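Local coordinates for neurotoxin (Clostridium botulinum, PDB 2QN0), which probably cleaves SNARE proteins of the nerve terminal as the zinc-dependent protease light chain of a botulinum neurotoxin, at residues R38-G41 / N42-V45; D84-L87 / K88-I91; S193-P196 / R197-L200. One frame throughout, in Å; residues are numbered along the deposited sequence.

Helix 80-97 ties the three sites together, for contact 2 lies on it and touches both others. Leu87, Ile90 and Ile91 pack on Ile39 and Val45 of contact 1, while Phe86, Glu89 and Ile90 meet the 193-200 loop of contact 3; contacts 1 and 3 stay about 8 Å apart at their nearest atoms. All three are mostly buried, but each has a more exposed polar side. A hairpin turn with an arginine over an indole makes contact 1, an ion pair and a buried Phe86-Ile90 CH-pi pair on one helix make contact 2, and contact 3, close to the zinc-site helix, is a tight turn bridged by water.

Contact 1: residues R38-G41 / N42-V45; sequences RITG and NIWV
Asn42 brings ND2 to the edge of the Arg38 guanidinium, 4.3 Å from NH1, beside the place where that same NH1 is hydrogen-bonded to Gly41 O at 2.8 Å. The oxygen lies in the plane of the guanidinium, although the donor stands well above the carbonyl plane of Gly41. Gly41 and Asn42 are the two central residues of a type II' turn, in which the positive phi of Gly41 suits a residue without a side chain. Ile43 closes the turn by giving its N-H to Thr40 O at 3.0 Å. Its own carbonyl oxygen takes the N-H of Ile39 at 2.9 Å through a bent bond, 135° at the hydrogen. With both Ile39 and Thr40 opposite Ile43, the register slips by one, a classic beta bulge. Trp44 follows, paired with Arg38 on the other face of the ribbon from Ile43. Arg38 CB sits squarely over the six-membered ring, 3.7 Å from its centroid, in a CH-pi contact. CG runs anti to the backbone N and the chain then bends at chi3 (-60°), which lays the guanidinium beside the indole with the planes 54° apart; Trp44 CZ2 comes over the centre of the group, 3.4 Å from Arg38 CZ. Rotation of the guanidinium is fixed further by NE and NH2, bonded to Asn18 OD1 and Lys17 O. Val45 ends the segment with CG1 3.9 Å from Ile39 CG1, the two side chains crossing at about a right angle. The hairpin thus joins strand 34-38 to strand 43-46, which bonds through Trp44 to Val156 of strand 156-159. Helix 101-112 packs against Thr40 and Ile43, while helix 80-97 covers Ile39 and Val45.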
loop_
_atom_site.group_PDB
_atom_site.type_symbol
_atom_site.label_atom_id
_atom_site.label_comp_id
_atom_site.label_asym_id
_atom_site.label_seq_id
_atom_site.Cartn_x
_atom_site.Cartn_y
_atom_site.Cartn_z
ATOM N N ARG A 38 -14.589 5.035 3.865
ATOM C CA ARG A 38 -14.343 3.593 3.821
ATOM C C ARG A 38 -14.495 3.065 2.395
ATOM O O ARG A 38 -15.601 3.032 1.851
ATOM C CB ARG A 38 -15.320 2.858 4.754
ATOM C CG ARG A 38 -15.023 1.362 4.936
ATOM C CD ARG A 38 -16.271 0.585 5.387
ATOM N NE ARG A 38 -16.809 1.048 6.667
ATOM C CZ ARG A 38 -16.379 0.643 7.861
ATOM N NH1 ARG A 38 -15.396 -0.242 7.954
ATOM N NH2 ARG A 38 -16.941 1.123 8.965
ATOM N N ILE A 39 -13.382 2.662 1.786
ATOM C CA ILE A 39 -13.410 2.126 0.428
ATOM C C ILE A 39 -14.192 0.816 0.452
ATOM O O ILE A 39 -15.115 0.606 -0.336
ATOM C CB ILE A 39 -11.972 1.868 -0.098
ATOM C CG1 ILE A 39 -11.206 3.192 -0.159
ATOM C CG2 ILE A 39 -12.025 1.199 -1.470
ATOM C CD1 ILE A 39 -9.770 3.063 -0.639
ATOM N N THR A 40 -13.805 -0.065 1.366
ATOM C CA THR A 40 -14.476 -1.345 1.552
ATOM C C THR A 40 -13.871 -2.012 2.781
ATOM O O THR A 40 -12.673 -1.902 3.025
ATOM C CB THR A 40 -14.328 -2.271 0.320
ATOM O OG1 THR A 40 -15.113 -3.453 0.522
ATOM C CG2 THR A 40 -12.876 -2.667 0.101
ATOM N N GLY A 41 -14.705 -2.676 3.572
ATOM C CA GLY A 41 -14.201 -3.334 4.764
ATOM C C GLY A 41 -13.325 -2.448 5.632
ATOM O O GLY A 41 -13.709 -1.332 5.994
ATOM N N ASN A 42 -12.129 -2.936 5.951
ATOM C CA ASN A 42 -11.215 -2.200 6.810
ATOM C C ASN A 42 -10.185 -1.345 6.071
ATOM O O ASN A 42 -9.136 -1.017 6.619
ATOM C CB ASN A 42 -10.516 -3.181 7.755
ATOM C CG ASN A 42 -11.502 -3.970 8.608
ATOM O OD1 ASN A 42 -11.340 -5.173 8.812
ATOM N ND2 ASN A 42 -12.525 -3.289 9.116
ATOM N N ILE A 43 -10.484 -0.991 4.825
ATOM C CA ILE A 43 -9.593 -0.137 4.044
ATOM C C ILE A 43 -10.236 1.249 3.971
ATOM O O ILE A 43 -11.346 1.398 3.460
ATOM C CB ILE A 43 -9.411 -0.644 2.602
ATOM C CG1 ILE A 43 -8.767 -2.035 2.604
ATOM C CG2 ILE A 43 -8.528 0.340 1.823
ATOM C CD1 ILE A 43 -8.631 -2.639 1.211
ATOM N N TRP A 44 -9.532 2.253 4.483
ATOM C CA TRP A 44 -10.025 3.625 4.489
ATOM C C TRP A 44 -9.118 4.543 3.690
ATOM O O TRP A 44 -7.950 4.236 3.461
ATOM C CB TRP A 44 -10.090 4.162 5.919
ATOM C CG TRP A 44 -11.118 3.507 6.779
ATOM C CD1 TRP A 44 -11.057 2.262 7.341
ATOM C CD2 TRP A 44 -12.381 4.061 7.158
ATOM N NE1 TRP A 44 -12.209 2.007 8.051
ATOM C CE2 TRP A 44 -13.038 3.095 7.953
ATOM C CE3 TRP A 44 -13.022 5.282 6.902
ATOM C CZ2 TRP A 44 -14.311 3.312 8.497
ATOM C CZ3 TRP A 44 -14.291 5.499 7.442
ATOM C CH2 TRP A 44 -14.919 4.516 8.230
ATOM N N VAL A 45 -9.665 5.676 3.264
ATOM C CA VAL A 45 -8.878 6.657 2.540
ATOM C C VAL A 45 -9.106 8.044 3.132
ATOM O O VAL A 45 -10.243 8.438 3.397
ATOM C CB VAL A 45 -9.224 6.684 1.028
ATOM C CG1 VAL A 45 -10.701 6.955 0.826
ATOM C CG2 VAL A 45 -8.388 7.757 0.327
#

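Contact 2: residues D84-L87 / K88-I91; sequences DTFL and KEII
Lys88 reaches back one helical turn to Asp84, and its side chain can be traced along the way. CB lies 3.6 Å from Asp84 O, the oxygen that also accepts the Lys88 backbone N-H, and CG comes closer to that oxygen, at 3.4 Å. With CG beside the backbone N (chi1 -74°) and the rest of the chain extended, the methylenes run on toward the carboxylate. Lys88 CD is near both acceptors, 3.6 Å from Asp84 OD2 and 3.7 Å from Asp84 O. Lys88 CE stands 3.3 Å from Asp84 OD2, and Lys88 NZ ends in a salt bridge to Asp84 OD2 at 2.8 Å, on the syn lone pair of that oxygen. Both ends have further partners in the N-terminal region: Asp84 OD1 takes the backbone N-H of Tyr10, and Lys88 NZ bonds Asn9 OD1.

One residue further on, the extended Glu89 side chain crosses Thr85 obliquely, with OE2 3.6 Å from the methyl CG2 of Thr85. A backbone bond from Glu89 N to Thr85 O joins the same two residues, and OE2 makes a long, weak ion pair with Arg197 NE. Next along the helix, Ile90 lays CG1 over one face of the Phe86 ring, 4.0 Å from its centroid and offset toward the rim, a CH-pi contact. The ring itself packs on Pro47, Tyr76 and Leu77. Leu87 and Ile91 continue the helix through the backbone bond from Ile91 N to Leu87 O.

The chemistry is split around one helix: a charged i to i+4 pair shared with Tyr10 N and Asn9 OD1, so that both charged groups have a second polar partner, and a buried Phe86-Ile90 CH-pi pair.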
loop_
_atom_site.group_PDB
_atom_site.type_symbol
_atom_site.label_atom_id
_atom_site.label_comp_id
_atom_site.label_asym_id
_atom_site.label_seq_id
_atom_site.Cartn_x
_atom_site.Cartn_y
_atom_site.Cartn_z
ATOM N N ASP A 84 -11.582 15.929 -3.602
ATOM C CA ASP A 84 -12.683 15.208 -4.221
ATOM C C ASP A 84 -12.161 14.415 -5.419
ATOM O O ASP A 84 -12.499 13.246 -5.607
ATOM C CB ASP A 84 -13.766 16.190 -4.686
ATOM C CG ASP A 84 -14.988 15.487 -5.233
ATOM O OD1 ASP A 84 -15.717 14.848 -4.441
ATOM O OD2 ASP A 84 -15.220 15.564 -6.457
ATOM N N THR A 85 -11.337 15.062 -6.233
ATOM C CA THR A 85 -10.775 14.412 -7.406
ATOM C C THR A 85 -9.878 13.245 -6.996
ATOM O O THR A 85 -9.968 12.158 -7.565
ATOM C CB THR A 85 -9.976 15.420 -8.251
ATOM O OG1 THR A 85 -10.883 16.383 -8.805
ATOM C CG2 THR A 85 -9.241 14.720 -9.381
ATOM N N PHE A 86 -9.025 13.474 -6.002
ATOM C CA PHE A 86 -8.123 12.430 -5.510
ATOM C C PHE A 86 -8.937 11.243 -5.007
ATOM O O PHE A 86 -8.660 10.091 -5.349
ATOM C CB PHE A 86 -7.261 12.971 -4.369
ATOM C CG PHE A 86 -6.329 11.949 -3.774
ATOM C CD1 PHE A 86 -5.115 11.651 -4.388
ATOM C CD2 PHE A 86 -6.673 11.280 -2.605
ATOM C CE1 PHE A 86 -4.251 10.700 -3.841
ATOM C CE2 PHE A 86 -5.814 10.323 -2.049
ATOM C CZ PHE A 86 -4.602 10.036 -2.672
ATOM N N LEU A 87 -9.948 11.530 -4.192
ATOM C CA LEU A 87 -10.802 10.483 -3.643
ATOM C C LEU A 87 -11.412 9.635 -4.753
ATOM O O LEU A 87 -11.401 8.406 -4.689
ATOM C CB LEU A 87 -11.914 11.106 -2.793
ATOM C CG LEU A 87 -12.964 10.169 -2.196
ATOM C CD1 LEU A 87 -12.305 9.161 -1.258
ATOM C CD2 LEU A 87 -13.995 10.999 -1.443
ATOM N N LYS A 88 -11.945 10.291 -5.777
ATOM C CA LYS A 88 -12.556 9.571 -6.884
ATOM C C LYS A 88 -11.542 8.779 -7.705
ATOM O O LYS A 88 -11.873 7.729 -8.258
ATOM C CB LYS A 88 -13.342 10.550 -7.764
ATOM C CG LYS A 88 -14.640 10.991 -7.087
ATOM C CD LYS A 88 -15.291 12.200 -7.740
ATOM C CE LYS A 88 -16.564 12.574 -6.979
ATOM N NZ LYS A 88 -17.157 13.858 -7.450
ATOM N N GLU A 89 -10.310 9.272 -7.783
ATOM C CA GLU A 89 -9.274 8.560 -8.526
ATOM C C GLU A 89 -8.955 7.250 -7.804
ATOM O O GLU A 89 -8.859 6.194 -8.426
ATOM C CB GLU A 89 -8.008 9.419 -8.646
ATOM C CG GLU A 89 -8.189 10.666 -9.518
ATOM C CD GLU A 89 -6.982 11.588 -9.509
ATOM O OE1 GLU A 89 -6.251 11.606 -8.496
ATOM O OE2 GLU A 89 -6.774 12.314 -10.507
ATOM N N ILE A 90 -8.795 7.322 -6.487
ATOM C CA ILE A 90 -8.492 6.131 -5.702
ATOM C C ILE A 90 -9.620 5.109 -5.842
ATOM O O ILE A 90 -9.375 3.919 -6.037
ATOM C CB ILE A 90 -8.299 6.480 -4.207
ATOM C CG1 ILE A 90 -7.069 7.376 -4.031
ATOM C CG2 ILE A 90 -8.138 5.196 -3.381
ATOM C CD1 ILE A 90 -5.757 6.735 -4.488
ATOM N N ILE A 91 -10.861 5.576 -5.746
ATOM C CA ILE A 91 -12.011 4.689 -5.873
ATOM C C ILE A 91 -12.022 4.001 -7.236
ATOM O O ILE A 91 -12.215 2.786 -7.330
ATOM C CB ILE A 91 -13.347 5.468 -5.683
ATOM C CG1 ILE A 91 -13.475 5.927 -4.232
ATOM C CG2 ILE A 91 -14.533 4.595 -6.090
ATOM C CD1 ILE A 91 -13.356 4.807 -3.215
#

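Contact 3: residues S193-P196 / R197-L200; sequences SISP and RFML
Ser195 and Phe198 owe their meeting to two torsions. Ser195 holds OG anti to its own nitrogen (chi1 -177°), while Phe198 keeps CG beside the backbone N (chi1 -77°), which brings the ring edge to the serine. Ser195 OG then arrives at that edge, near the ring plane, 3.2 Å from Phe198 CD2 and 3.6 Å from Phe198 CE2. The main chain makes a type I turn from Ser195 to Phe198, closed by the bond from Phe198 N to Ser195 O at 3.1 Å and 164° at the hydrogen. Pro196 takes the second position of the turn, where its ring restrains phi, and its carbonyl oxygen touches Met199 CG at 3.6 Å.

A water links the two segments on the polar side: it accepts the N-H of Arg197 at 3.0 Å and bonds Ser195 OG at 3.0 Å. OG is also hydrogen-bonded to Tyr76 OH, so two hydrogen bonds grip this hydroxyl. The end of the Arg197 side chain leads away from residues 193-196, with Phe198 CE2 lying over its guanidinium. Phe198 itself meets Tyr76 edge-to-face.

Pro196 packs on Ile90 and Leu93 of helix 80-97 and on Pro223, at the start of the helix that carries zinc ligands His229 and His233; its side chain is about 13 Å from the zinc. Chemically, one serine serves this turn twice, its carbonyl closing the backbone and its hydroxyl bonded to a water and Tyr76 OH while lying against the edge of Phe198, within a largely buried loop.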
loop_
_atom_site.group_PDB
_atom_site.type_symbol
_atom_site.label_atom_id
_atom_site.label_comp_id
_atom_site.label_asym_id
_atom_site.label_seq_id
_atom_site.Cartn_x
_atom_site.Cartn_y
_atom_site.Cartn_z
ATOM N N SER A 193 0.871 6.352 1.509
ATOM C CA SER A 193 0.810 7.742 1.036
ATOM C C SER A 193 1.171 7.696 -0.442
ATOM O O SER A 193 2.275 7.281 -0.814
ATOM C CB SER A 193 1.792 8.605 1.823
ATOM O OG SER A 193 1.472 8.557 3.203
ATOM N N ILE A 194 0.254 8.157 -1.286
ATOM C CA ILE A 194 0.462 8.026 -2.717
ATOM C C ILE A 194 -0.476 8.882 -3.568
ATOM O O ILE A 194 -1.491 9.384 -3.086
ATOM C CB ILE A 194 0.194 6.547 -3.077
ATOM C CG1 ILE A 194 0.494 6.250 -4.543
ATOM C CG2 ILE A 194 -1.274 6.225 -2.770
ATOM C CD1 ILE A 194 0.293 4.780 -4.892
ATOM N N SER A 195 -0.105 9.042 -4.834
ATOM C CA SER A 195 -0.936 9.728 -5.820
ATOM C C SER A 195 -0.639 8.995 -7.121
ATOM O O SER A 195 0.275 9.361 -7.857
ATOM C CB SER A 195 -0.583 11.201 -5.970
ATOM O OG SER A 195 -1.491 11.788 -6.893
ATOM N N PRO A 196 -1.411 7.940 -7.414
ATOM C CA PRO A 196 -1.238 7.129 -8.622
ATOM C C PRO A 196 -1.260 7.852 -9.964
ATOM O O PRO A 196 -0.678 7.351 -10.925
ATOM C CB PRO A 196 -2.356 6.094 -8.510
ATOM C CG PRO A 196 -2.547 5.953 -7.032
ATOM C CD PRO A 196 -2.484 7.388 -6.567
ATOM N N ARG A 197 -1.911 9.014 -10.053
ATOM C CA ARG A 197 -1.953 9.699 -11.346
ATOM C C ARG A 197 -0.606 10.279 -11.761
ATOM O O ARG A 197 -0.433 10.690 -12.905
ATOM C CB ARG A 197 -3.039 10.789 -11.381
ATOM C CG ARG A 197 -2.693 12.129 -10.772
ATOM C CD ARG A 197 -3.782 13.143 -11.155
ATOM N NE ARG A 197 -3.631 14.436 -10.490
ATOM C CZ ARG A 197 -2.754 15.370 -10.844
ATOM N NH1 ARG A 197 -1.937 15.166 -11.866
ATOM N NH2 ARG A 197 -2.692 16.511 -10.171
ATOM N N PHE A 198 0.345 10.327 -10.833
ATOM C CA PHE A 198 1.690 10.806 -11.158
ATOM C C PHE A 198 2.437 9.527 -11.518
ATOM O O PHE A 198 2.889 8.790 -10.640
ATOM C CB PHE A 198 2.319 11.499 -9.949
ATOM C CG PHE A 198 1.789 12.885 -9.711
ATOM C CD1 PHE A 198 2.422 13.990 -10.271
ATOM C CD2 PHE A 198 0.636 13.084 -8.961
ATOM C CE1 PHE A 198 1.912 15.277 -10.088
ATOM C CE2 PHE A 198 0.117 14.367 -8.772
ATOM C CZ PHE A 198 0.758 15.463 -9.338
ATOM N N MET A 199 2.553 9.272 -12.818
ATOM C CA MET A 199 3.166 8.045 -13.312
ATOM C C MET A 199 4.635 8.066 -13.705
ATOM O O MET A 199 5.102 8.955 -14.414
ATOM C CB MET A 199 2.358 7.530 -14.504
ATOM C CG MET A 199 0.886 7.319 -14.206
ATOM S SD MET A 199 -0.068 7.137 -15.721
ATOM C CE MET A 199 -0.507 8.862 -16.041
ATOM N N LEU A 200 5.345 7.042 -13.248
ATOM C CA LEU A 200 6.755 6.860 -13.546
ATOM C C LEU A 200 6.844 6.404 -15.004
ATOM O O LEU A 200 5.970 5.676 -15.483
ATOM C CB LEU A 200 7.315 5.795 -12.591
ATOM C CG LEU A 200 8.709 5.179 -12.721
ATOM C CD1 LEU A 200 9.129 4.618 -11.359
ATOM C CD2 LEU A 200 8.702 4.081 -13.774
HETATM O O HOH W 1 -3.814 10.149 -7.973
#